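Local coordinates for putative phosphosugar isomerase (Clostridium difficile, PDB 3G68) that probably binds phosphosugars through paired SIS domains and is thought to act as an isomerase, at the interface of chains A and B. Residues are numbered along the deposited sequence; one frame, centred on the assembly and turned at random. Chains: chain A/B, Putative phosphosugar isomerase.

Contact 1: the interface of chains A and B. Residues chain A 231-232, 235, 336-337; chain B 249-250, 252-253.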
loop_
_atom_site.group_PDB
_atom_site.type_symbol
_atom_site.label_atom_id
_atom_site.label_comp_id
_atom_site.label_asym_id
_atom_site.label_seq_id
_atom_site.Cartn_x
_atom_site.Cartn_y
_atom_site.Cartn_z
ATOM N N LEU A 231 10.222 -6.093 -5.519
ATOM C CA LEU A 231 10.765 -6.080 -4.154
ATOM C C LEU A 231 11.426 -7.424 -3.774
ATOM O O LEU A 231 12.574 -7.457 -3.315
ATOM C CB LEU A 231 9.674 -5.682 -3.145
ATOM C CG LEU A 231 10.048 -5.596 -1.658
ATOM C CD1 LEU A 231 9.105 -4.656 -0.941
ATOM C CD2 LEU A 231 10.043 -6.995 -1.003
ATOM N N GLU A 232 10.701 -8.519 -3.992
ATOM C CA GLU A 232 11.142 -9.849 -3.629
ATOM C C GLU A 232 12.376 -10.308 -4.388
ATOM O O GLU A 232 13.198 -11.056 -3.838
ATOM C CB GLU A 232 10.006 -10.880 -3.841
ATOM C CG GLU A 232 8.843 -10.746 -2.886
ATOM C CD GLU A 232 7.664 -11.652 -3.209
ATOM O OE1 GLU A 232 7.639 -12.273 -4.285
ATOM O OE2 GLU A 232 6.736 -11.728 -2.371
ATOM N N ARG A 235 15.182 -6.872 -4.298
ATOM C CA ARG A 235 15.570 -6.741 -2.864
ATOM C C ARG A 235 16.048 -5.348 -2.469
ATOM O O ARG A 235 17.106 -5.137 -1.869
ATOM C CB ARG A 235 16.538 -7.829 -2.525
ATOM C CG ARG A 235 15.838 -9.130 -2.683
ATOM C CD ARG A 235 16.680 -10.300 -2.502
ATOM N NE ARG A 235 15.879 -11.474 -2.859
ATOM C CZ ARG A 235 16.349 -12.712 -2.873
ATOM N NH1 ARG A 235 17.596 -12.981 -2.496
ATOM N NH2 ARG A 235 15.550 -13.691 -3.240
ATOM N N PRO A 336 14.239 -17.590 -2.012
ATOM C CA PRO A 336 14.205 -16.437 -1.075
ATOM C C PRO A 336 15.495 -16.183 -0.308
ATOM O O PRO A 336 16.352 -17.069 -0.205
ATOM C CB PRO A 336 13.075 -16.784 -0.089
ATOM C CG PRO A 336 12.471 -18.075 -0.575
ATOM C CD PRO A 336 13.405 -18.713 -1.543
ATOM N N LYS A 337 15.621 -14.952 0.191
ATOM C CA LYS A 337 16.741 -14.495 1.036
ATOM C C LYS A 337 17.063 -15.463 2.164
ATOM O O LYS A 337 18.237 -15.723 2.465
ATOM C CB LYS A 337 16.379 -13.144 1.660
ATOM C CG LYS A 337 17.384 -12.565 2.644
ATOM C CD LYS A 337 16.812 -11.293 3.256
ATOM C CE LYS A 337 17.756 -10.683 4.293
ATOM N NZ LYS A 337 18.873 -9.925 3.684
ATOM N N GLY B 249 6.695 -12.189 1.988
ATOM C CA GLY B 249 7.700 -11.731 1.044
ATOM C C GLY B 249 8.493 -10.474 1.313
ATOM O O GLY B 249 9.542 -10.286 0.719
ATOM N N ILE B 250 8.027 -9.616 2.211
ATOM C CA ILE B 250 8.714 -8.335 2.407
ATOM C C ILE B 250 10.100 -8.485 3.024
ATOM O O ILE B 250 10.997 -7.704 2.682
ATOM C CB ILE B 250 7.834 -7.295 3.185
ATOM C CG1 ILE B 250 6.424 -7.205 2.573
ATOM C CG2 ILE B 250 8.527 -5.878 3.251
ATOM C CD1 ILE B 250 6.339 -6.882 1.085
ATOM N N ASN B 252 12.416 -10.359 2.302
ATOM C CA ASN B 252 13.409 -10.527 1.248
ATOM C C ASN B 252 14.231 -9.282 0.967
ATOM O O ASN B 252 15.367 -9.402 0.541
ATOM C CB ASN B 252 12.717 -10.907 -0.084
ATOM C CG ASN B 252 12.267 -12.330 -0.126
ATOM O OD1 ASN B 252 11.073 -12.630 -0.288
ATOM N ND2 ASN B 252 13.211 -13.236 0.055
ATOM N N ALA B 253 13.642 -8.103 1.145
ATOM C CA ALA B 253 14.323 -6.842 0.833
ATOM C C ALA B 253 15.072 -6.187 2.000
ATOM O O ALA B 253 15.636 -5.094 1.831
ATOM C CB ALA B 253 13.300 -5.876 0.224
HETATM O O HOH W 1 17.863 -8.462 1.239
#
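The aliphatic stem of A:Arg235 lies along the backbone carbonyl of B:Asn252, at an interface between two copies of a double-SIS protein. The SIS fold is a phosphosugar-binding module. Here the 3-10 helix 250-253 of chain B fits against the end of helix 220-234 and the loop after it in chain A. The stem does the touching: A:Arg235 CG reaches B:Asn252 O at 3.3 Å. The guanidinium of A:Arg235 and the amide of B:Asn252 are almost parallel, their planes 12° apart, but they are displaced from one another and merely near, without stacking. The stem is extended, and A:Arg235 NE donates to the carbonyl A:Glu232 O at 2.9 Å. The acceptor lies in the guanidinium plane, whereas NE is tilted 28° from the carbonyl plane. This intrachain bond at the helix end helps to fix the rotation of the guanidinium and probably steadies the stem that lies against chain B.

B:Asn252 has CG anti to its carbonyl carbon, chi1 -76°, which turns the amide away from its own C=O and in beside A:Glu232. The carboxylate of that glutamate stands at a steep angle to the amide, while A:Glu232 OE2 lies 3.5 Å from B:Gly249 CA. On the other side of the asparagine, A:Pro336 and A:Lys337 are poorly ordered. A:Lys337 N is modelled 3.0 Å from B:Asn252 ND2, a pairing of two N-H groups that would make sense only with the amide oxygen and nitrogen exchanged, so it is doubtful. The lysine chain bends at its last torsion, and water 1 is modelled between A:Lys337 NZ (3.0 Å) and B:Asn252 O (2.8 Å), a bridge that is tentative on the side of the poorly ordered lysine. Farther along, A:Leu231 sets its CD2 branch against the methyl B:Ala253 CB, 3.7 Å away.

Contact 2: the interface of chains A and B. Residues chain A 212, 241, 249-250, 253; chain B 231, 235-236.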
loop_
_atom_site.group_PDB
_atom_site.type_symbol
_atom_site.label_atom_id
_atom_site.label_comp_id
_atom_site.label_asym_id
_atom_site.label_seq_id
_atom_site.Cartn_x
_atom_site.Cartn_y
_atom_site.Cartn_z
ATOM N N ARG A 212 9.630 2.918 -7.903
ATOM C CA ARG A 212 8.199 3.172 -7.693
ATOM C C ARG A 212 7.495 2.931 -9.021
ATOM O O ARG A 212 8.052 3.204 -10.073
ATOM C CB ARG A 212 7.917 4.562 -7.165
ATOM C CG ARG A 212 8.486 4.779 -5.780
ATOM C CD ARG A 212 8.122 6.179 -5.265
ATOM N NE ARG A 212 8.604 6.373 -3.892
ATOM C CZ ARG A 212 9.814 6.801 -3.543
ATOM N NH1 ARG A 212 10.721 7.129 -4.458
ATOM N NH2 ARG A 212 10.102 6.922 -2.254
ATOM N N TYR A 241 1.752 2.620 -6.856
ATOM C CA TYR A 241 0.776 3.663 -6.569
ATOM C C TYR A 241 -0.157 3.910 -7.720
ATOM O O TYR A 241 0.260 3.784 -8.882
ATOM C CB TYR A 241 1.497 5.012 -6.375
ATOM C CG TYR A 241 2.590 5.042 -5.368
ATOM C CD1 TYR A 241 3.882 4.690 -5.722
ATOM C CD2 TYR A 241 2.326 5.367 -4.034
ATOM C CE1 TYR A 241 4.895 4.706 -4.800
ATOM C CE2 TYR A 241 3.332 5.365 -3.103
ATOM C CZ TYR A 241 4.637 5.064 -3.509
ATOM O OH TYR A 241 5.656 5.076 -2.570
ATOM N N GLY A 249 1.509 13.759 -2.400
ATOM C CA GLY A 249 2.699 13.721 -1.567
ATOM C C GLY A 249 3.868 12.840 -1.934
ATOM O O GLY A 249 4.965 13.062 -1.447
ATOM N N ILE A 250 3.667 11.854 -2.798
ATOM C CA ILE A 250 4.755 10.912 -3.083
ATOM C C ILE A 250 5.922 11.551 -3.829
ATOM O O ILE A 250 7.072 11.161 -3.589
ATOM C CB ILE A 250 4.249 9.607 -3.791
ATOM C CG1 ILE A 250 3.038 9.015 -3.048
ATOM C CG2 ILE A 250 5.406 8.544 -3.951
ATOM C CD1 ILE A 250 3.222 8.711 -1.566
ATOM N N ALA A 253 9.519 12.535 -2.308
ATOM C CA ALA A 253 10.644 11.620 -2.087
ATOM C C ALA A 253 11.464 11.265 -3.333
ATOM O O ALA A 253 12.405 10.460 -3.240
ATOM C CB ALA A 253 10.113 10.356 -1.400
ATOM N N LEU B 231 7.742 9.530 4.617
ATOM C CA LEU B 231 8.116 9.693 3.205
ATOM C C LEU B 231 8.196 11.179 2.788
ATOM O O LEU B 231 9.201 11.624 2.221
ATOM C CB LEU B 231 7.156 8.903 2.300
ATOM C CG LEU B 231 7.390 8.933 0.782
ATOM C CD1 LEU B 231 6.795 7.699 0.142
ATOM C CD2 LEU B 231 6.807 10.219 0.157
ATOM N N ARG B 235 11.923 12.059 2.936
ATOM C CA ARG B 235 12.191 12.053 1.470
ATOM C C ARG B 235 13.108 10.927 1.004
ATOM O O ARG B 235 14.106 11.110 0.301
ATOM C CB ARG B 235 12.653 13.415 1.059
ATOM C CG ARG B 235 11.542 14.369 1.308
ATOM C CD ARG B 235 11.872 15.763 1.068
ATOM N NE ARG B 235 10.734 16.566 1.523
ATOM C CZ ARG B 235 10.713 17.891 1.514
ATOM N NH1 ARG B 235 11.730 18.593 1.023
ATOM N NH2 ARG B 235 9.650 18.513 1.975
ATOM N N ILE B 236 12.703 9.745 1.439
ATOM C CA ILE B 236 13.342 8.503 1.169
ATOM C C ILE B 236 12.208 7.489 1.066
ATOM O O ILE B 236 11.065 7.824 1.396
ATOM C CB ILE B 236 14.321 8.099 2.327
ATOM C CG1 ILE B 236 13.614 8.129 3.701
ATOM C CG2 ILE B 236 15.541 8.989 2.307
ATOM C CD1 ILE B 236 14.486 7.601 4.871
#
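A:Tyr241 points its ring towards B:Leu231 from the opposite direction, so that the hydroxyl end reaches the leucine. On one ring face lies the A:Ile250 CG2 methyl, 3.6 Å above the plane and shifted towards the rim, a support from within the same chain. The guanidinium of A:Arg212 has A:Tyr241 OH at its edge, in plane, and also the carbonyl carbon of B:Ile236. A:Arg212 NE donates to A:Tyr241 OH at 3.5 Å, a weak hydrogen bond, while the NH2 end approaches the partner chain only loosely, too far from the B:Ile236 carbonyl oxygen to bond to it.

The side chain that carries the contact is B:Leu231 of helix 220-234. With CG anti to the backbone N (chi1 -179°), it extends from its helix into chain A and divides its two branches between different neighbours. B:Leu231 CD1 lies 3.9 Å from A:Tyr241 OH and 4.1 Å from A:Ile250 CD1; the isoleucine crosses the leucine at about a right angle. B:Leu231 CD2 meets both the carbonyl oxygen A:Gly249 O, at 3.7 Å, and the methyl of A:Ala253, at the two ends of the 3-10 helix 250-253. The tyrosine hydroxyl, A:Ile250 and the short helix make a largely non-polar seat edged by oxygen atoms in this SIS-family protein, and by receiving the leucine it probably helps to fix how the two chains pack.

Contact 1 and contact 2 lie about 20 Å apart, between their C-alpha centres, and belong to one two-fold symmetric interface. Leu231, Arg235, Gly249, Ile250 and Ala253 occur in both with the chains exchanged, so helix 220-234 of each subunit faces the 3-10 helix 250-253 of the other. Contact 1 adds the segment at 336-337, and contact 2 adds strands 210-215 and 238-242 of the same chain. Such reciprocity suits a dimeric unit within the deposited assembly of four copies, although the structure alone does not establish that this pairing is the one used in the cell.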